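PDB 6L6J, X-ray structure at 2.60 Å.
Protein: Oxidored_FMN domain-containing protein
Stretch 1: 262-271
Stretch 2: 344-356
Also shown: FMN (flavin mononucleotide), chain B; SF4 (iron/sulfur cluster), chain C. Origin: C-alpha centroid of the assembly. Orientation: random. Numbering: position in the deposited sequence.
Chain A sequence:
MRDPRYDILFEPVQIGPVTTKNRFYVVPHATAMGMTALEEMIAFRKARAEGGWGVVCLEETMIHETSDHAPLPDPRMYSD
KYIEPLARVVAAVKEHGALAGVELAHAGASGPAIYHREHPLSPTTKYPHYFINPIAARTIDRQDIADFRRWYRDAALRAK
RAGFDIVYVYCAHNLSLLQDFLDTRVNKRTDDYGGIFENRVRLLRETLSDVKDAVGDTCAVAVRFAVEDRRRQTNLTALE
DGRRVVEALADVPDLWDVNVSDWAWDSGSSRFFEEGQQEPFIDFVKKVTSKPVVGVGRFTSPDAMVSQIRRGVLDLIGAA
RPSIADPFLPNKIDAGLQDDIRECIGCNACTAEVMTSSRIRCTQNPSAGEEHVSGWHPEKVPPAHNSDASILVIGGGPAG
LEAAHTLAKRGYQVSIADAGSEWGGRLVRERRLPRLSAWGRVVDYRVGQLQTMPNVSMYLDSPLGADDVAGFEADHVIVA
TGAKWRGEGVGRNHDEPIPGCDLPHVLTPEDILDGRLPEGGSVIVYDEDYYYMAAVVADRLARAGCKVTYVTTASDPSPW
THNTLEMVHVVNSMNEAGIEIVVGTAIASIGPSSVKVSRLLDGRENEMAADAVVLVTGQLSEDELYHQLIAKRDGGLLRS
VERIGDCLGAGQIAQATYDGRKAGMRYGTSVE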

# COMPACT_ATOMS: atom_id res chain seq x y z
N ASP A 262 -0.38 -5.79 14.19
CA ASP A 262 0.78 -5.68 13.28
C ASP A 262 0.31 -5.36 11.86
O ASP A 262 -0.53 -6.08 11.31
CB ASP A 262 1.73 -6.86 13.38
CG ASP A 262 3.15 -6.48 12.97
OD1 ASP A 262 3.72 -5.54 13.59
OD2 ASP A 262 3.67 -7.08 12.01
N TRP A 263 0.87 -4.27 11.31
CA TRP A 263 0.53 -3.68 10.01
C TRP A 263 0.67 -4.73 8.90
O TRP A 263 -0.15 -4.71 7.97
CB TRP A 263 1.40 -2.44 9.80
CG TRP A 263 0.89 -1.46 8.78
CD1 TRP A 263 -0.27 -1.53 8.06
CD2 TRP A 263 1.54 -0.24 8.37
NE1 TRP A 263 -0.37 -0.46 7.21
CE2 TRP A 263 0.73 0.34 7.37
CE3 TRP A 263 2.73 0.40 8.74
CZ2 TRP A 263 1.08 1.53 6.75
CZ3 TRP A 263 3.06 1.60 8.12
CH2 TRP A 263 2.25 2.15 7.13
N ALA A 264 1.65 -5.63 9.00
CA ALA A 264 2.02 -6.61 7.96
C ALA A 264 0.91 -7.65 7.81
O ALA A 264 0.82 -8.27 6.71
CB ALA A 264 3.34 -7.27 8.31
N TRP A 265 0.12 -7.82 8.88
CA TRP A 265 -1.07 -8.71 8.93
C TRP A 265 -2.39 -7.93 8.69
O TRP A 265 -3.38 -8.54 8.24
CB TRP A 265 -1.07 -9.44 10.28
CG TRP A 265 0.18 -10.20 10.55
CD1 TRP A 265 1.28 -9.77 11.24
CD2 TRP A 265 0.46 -11.55 10.16
NE1 TRP A 265 2.23 -10.76 11.30
CE2 TRP A 265 1.75 -11.87 10.64
CE3 TRP A 265 -0.24 -12.51 9.43
CZ2 TRP A 265 2.34 -13.12 10.43
CZ3 TRP A 265 0.35 -13.74 9.21
CH2 TRP A 265 1.61 -14.04 9.72
N ASP A 266 -2.40 -6.63 8.97
CA ASP A 266 -3.57 -5.74 8.78
C ASP A 266 -3.68 -5.32 7.30
O ASP A 266 -4.73 -5.51 6.69
CB ASP A 266 -3.49 -4.52 9.71
CG ASP A 266 -4.77 -3.68 9.74
OD1 ASP A 266 -5.86 -4.28 9.61
OD2 ASP A 266 -4.68 -2.44 9.93
N SER A 267 -2.63 -4.70 6.76
CA SER A 267 -2.54 -4.34 5.32
C SER A 267 -1.84 -5.48 4.58
O SER A 267 -0.74 -5.25 4.01
CB SER A 267 -1.83 -3.01 5.17
OG SER A 267 -2.47 -2.01 5.94
N GLY A 268 -2.45 -6.67 4.60
CA GLY A 268 -1.93 -7.89 3.97
C GLY A 268 -1.78 -7.75 2.46
O GLY A 268 -2.77 -7.64 1.78
N SER A 269 -0.54 -7.84 1.96
CA SER A 269 -0.21 -7.84 0.51
C SER A 269 -0.97 -8.96 -0.20
O SER A 269 -1.16 -10.01 0.42
CB SER A 269 1.26 -8.01 0.31
OG SER A 269 1.52 -8.62 -0.94
N SER A 270 -1.35 -8.76 -1.47
CA SER A 270 -2.09 -9.75 -2.31
C SER A 270 -1.25 -11.02 -2.55
O SER A 270 -1.87 -12.07 -2.85
CB SER A 270 -2.57 -9.15 -3.61
OG SER A 270 -1.51 -9.00 -4.55
N ARG A 271 0.08 -10.95 -2.43
CA ARG A 271 0.98 -12.14 -2.47
C ARG A 271 0.63 -13.18 -1.36
O ARG A 271 1.03 -14.35 -1.47
CB ARG A 271 2.46 -11.72 -2.36
CG ARG A 271 3.05 -11.19 -3.66
CD ARG A 271 4.53 -11.45 -3.80
NE ARG A 271 5.33 -10.52 -3.02
CZ ARG A 271 6.66 -10.57 -2.88
NH1 ARG A 271 7.38 -11.53 -3.46
NH2 ARG A 271 7.26 -9.63 -2.18
N CYS A 344 -7.85 -2.43 -6.27
CA CYS A 344 -6.54 -2.53 -5.58
C CYS A 344 -5.93 -3.90 -5.92
O CYS A 344 -6.68 -4.87 -6.06
CB CYS A 344 -6.70 -2.34 -4.07
SG CYS A 344 -5.22 -2.75 -3.08
N ILE A 345 -4.61 -3.97 -6.06
CA ILE A 345 -3.89 -5.22 -6.43
C ILE A 345 -3.06 -5.70 -5.25
O ILE A 345 -2.44 -6.74 -5.40
CB ILE A 345 -3.04 -5.00 -7.70
CG1 ILE A 345 -1.78 -4.16 -7.42
CG2 ILE A 345 -3.91 -4.41 -8.81
CD1 ILE A 345 -0.88 -3.96 -8.62
N GLY A 346 -3.04 -4.96 -4.15
CA GLY A 346 -2.36 -5.36 -2.91
C GLY A 346 -0.85 -5.40 -3.03
O GLY A 346 -0.26 -6.23 -2.32
N CYS A 347 -0.25 -4.51 -3.84
CA CYS A 347 1.23 -4.40 -4.06
C CYS A 347 1.90 -3.74 -2.86
O CYS A 347 3.14 -3.93 -2.71
CB CYS A 347 1.57 -3.59 -5.31
SG CYS A 347 0.86 -1.93 -5.28
N ASN A 348 1.11 -3.00 -2.07
CA ASN A 348 1.55 -2.22 -0.87
C ASN A 348 2.65 -1.20 -1.24
O ASN A 348 3.44 -0.83 -0.35
CB ASN A 348 1.99 -3.15 0.26
CG ASN A 348 0.82 -3.70 1.06
OD1 ASN A 348 -0.34 -3.46 0.73
ND2 ASN A 348 1.13 -4.45 2.11
N ALA A 349 2.66 -0.68 -2.47
CA ALA A 349 3.51 0.46 -2.87
C ALA A 349 3.08 1.74 -2.12
O ALA A 349 3.94 2.61 -1.92
CB ALA A 349 3.45 0.64 -4.37
N CYS A 350 1.80 1.85 -1.72
CA CYS A 350 1.26 2.94 -0.85
C CYS A 350 1.93 2.88 0.53
O CYS A 350 2.43 3.89 1.04
CB CYS A 350 -0.27 2.86 -0.71
SG CYS A 350 -0.92 1.20 -0.37
N THR A 351 1.94 1.69 1.10
CA THR A 351 2.62 1.30 2.36
C THR A 351 4.11 1.66 2.27
O THR A 351 4.68 2.21 3.28
CB THR A 351 2.29 -0.19 2.57
OG1 THR A 351 0.94 -0.21 3.05
CG2 THR A 351 3.20 -0.92 3.52
N ALA A 352 4.75 1.36 1.14
CA ALA A 352 6.22 1.45 0.99
C ALA A 352 6.64 2.91 1.17
O ALA A 352 7.56 3.18 1.97
CB ALA A 352 6.66 0.90 -0.35
N GLU A 353 5.98 3.83 0.45
CA GLU A 353 6.35 5.26 0.51
C GLU A 353 6.16 5.68 1.96
O GLU A 353 7.12 6.15 2.57
CB GLU A 353 5.50 6.08 -0.47
CG GLU A 353 5.81 5.80 -1.93
CD GLU A 353 7.29 5.94 -2.28
OE1 GLU A 353 7.74 5.18 -3.16
OE2 GLU A 353 7.99 6.78 -1.64
N VAL A 354 4.99 5.39 2.51
CA VAL A 354 4.62 5.81 3.90
C VAL A 354 5.67 5.26 4.88
O VAL A 354 6.05 5.99 5.82
CB VAL A 354 3.19 5.42 4.28
CG1 VAL A 354 2.87 5.70 5.74
CG2 VAL A 354 2.19 6.12 3.37
N MET A 355 6.23 4.07 4.63
CA MET A 355 7.21 3.56 5.62
C MET A 355 8.63 4.02 5.35
O MET A 355 9.45 3.80 6.24
CB MET A 355 7.16 2.05 5.82
CG MET A 355 6.80 1.83 7.26
SD MET A 355 6.74 0.20 7.71
CE MET A 355 8.22 0.06 8.71
N THR A 356 8.88 4.70 4.24
CA THR A 356 10.09 5.52 4.02
C THR A 356 9.75 6.99 4.31
O THR A 356 10.44 7.88 3.74
CB THR A 356 10.62 5.36 2.59
OG1 THR A 356 9.67 6.01 1.73
CG2 THR A 356 10.85 3.92 2.18
N1 FMN B . -4.12 2.19 10.24
C2 FMN B . -4.14 3.01 11.34
O2 FMN B . -4.81 2.65 12.31
N3 FMN B . -3.52 4.19 11.42
C4 FMN B . -2.80 4.66 10.38
O4 FMN B . -2.22 5.75 10.46
C4A FMN B . -2.69 3.83 9.15
N5 FMN B . -1.98 4.24 8.08
C5A FMN B . -1.98 3.48 6.96
C6 FMN B . -1.31 3.93 5.82
C7 FMN B . -1.33 3.16 4.68
C7M FMN B . -0.56 3.63 3.50
C8 FMN B . -2.07 1.90 4.63
C8M FMN B . -2.07 1.02 3.41
C9 FMN B . -2.73 1.44 5.74
C9A FMN B . -2.73 2.18 6.91
N10 FMN B . -3.45 1.75 8.04
C10 FMN B . -3.44 2.55 9.15
C1' FMN B . -4.23 0.47 8.06
C2' FMN B . -5.58 0.66 7.39
O2' FMN B . -6.33 1.53 8.21
C3' FMN B . -6.34 -0.63 7.24
O3' FMN B . -6.65 -1.13 8.54
C4' FMN B . -5.60 -1.71 6.45
O4' FMN B . -4.98 -1.13 5.28
C5' FMN B . -6.53 -2.85 6.08
O5' FMN B . -7.56 -2.34 5.25
P FMN B . -7.43 -2.40 3.64
O1P FMN B . -7.40 -3.87 3.28
O2P FMN B . -8.66 -1.68 3.19
O3P FMN B . -6.14 -1.67 3.31
FE1 SF4 C . -1.12 -1.19 -4.66
FE2 SF4 C . -3.92 -1.03 -3.53
FE3 SF4 C . -2.69 1.32 -4.91
FE4 SF4 C . -1.74 0.51 -2.17
S1 SF4 C . -3.58 1.00 -2.99
S2 SF4 C . -0.81 0.81 -4.07
S3 SF4 C . -2.00 -1.51 -2.72
S4 SF4 C . -3.03 -0.66 -5.43

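The contact joins two parts of different character, a polar seam in which loop backbone is read by three hydrogen bonds and an apolar patch in which one tryptophan lies against a helix, together burying 394 Å² between the two stretches, with the flavin and the iron-sulfur cluster close by.

The seam is tightest where Ser270 meets Gly346, their CA atoms 4.4 Å apart. Ser270 N donates to Gly346 O at 2.9 Å, nearly straight at 163°, and Ser270 OG, with chi1 in p, donates to Ile345 O at 2.6 Å. One small residue thus satisfies two successive carbonyls. Glycine suits position 346 twice over: its phi of 68° favours it, and a CB there would sit 2.7 Å from Ser270 CB, a clash. Ser269 packs its CA 3.3 Å from Gly346 O, while its OG accepts from Arg271 N at 3.1 Å, bracing its own loop.

Asn348 supplies the third bond. Its side chain points toward the other stretch, and ND2 reaches Ser267 O at 2.8 Å with an angle of 165°, so an amide meets a carbonyl left free where the short helix 263-266 has ended. Asn348 also precedes helix 349-355, but its side chain makes no capping bond there.

That helix presents Thr351, Val354 and Met355 toward Trp263, which has the largest covered area, 87 Å². Spacings of three and four residues keep them on one side. Val354 CG1 meets the ring edge at CH2, 3.9 Å away; Met355 CG lies 3.8 Å from Trp263 CZ3, obliquely.

The cofactors share these elements. Cys344, Cys347 and Cys350 bind the cluster's iron through SG, anchoring the segment that carries Gly346 and Asn348, whereas Ser267 OG hydrogen-bonds FMN O4' at 2.7 Å and Thr351 OG1 approaches FMN C8M at 3.3 Å.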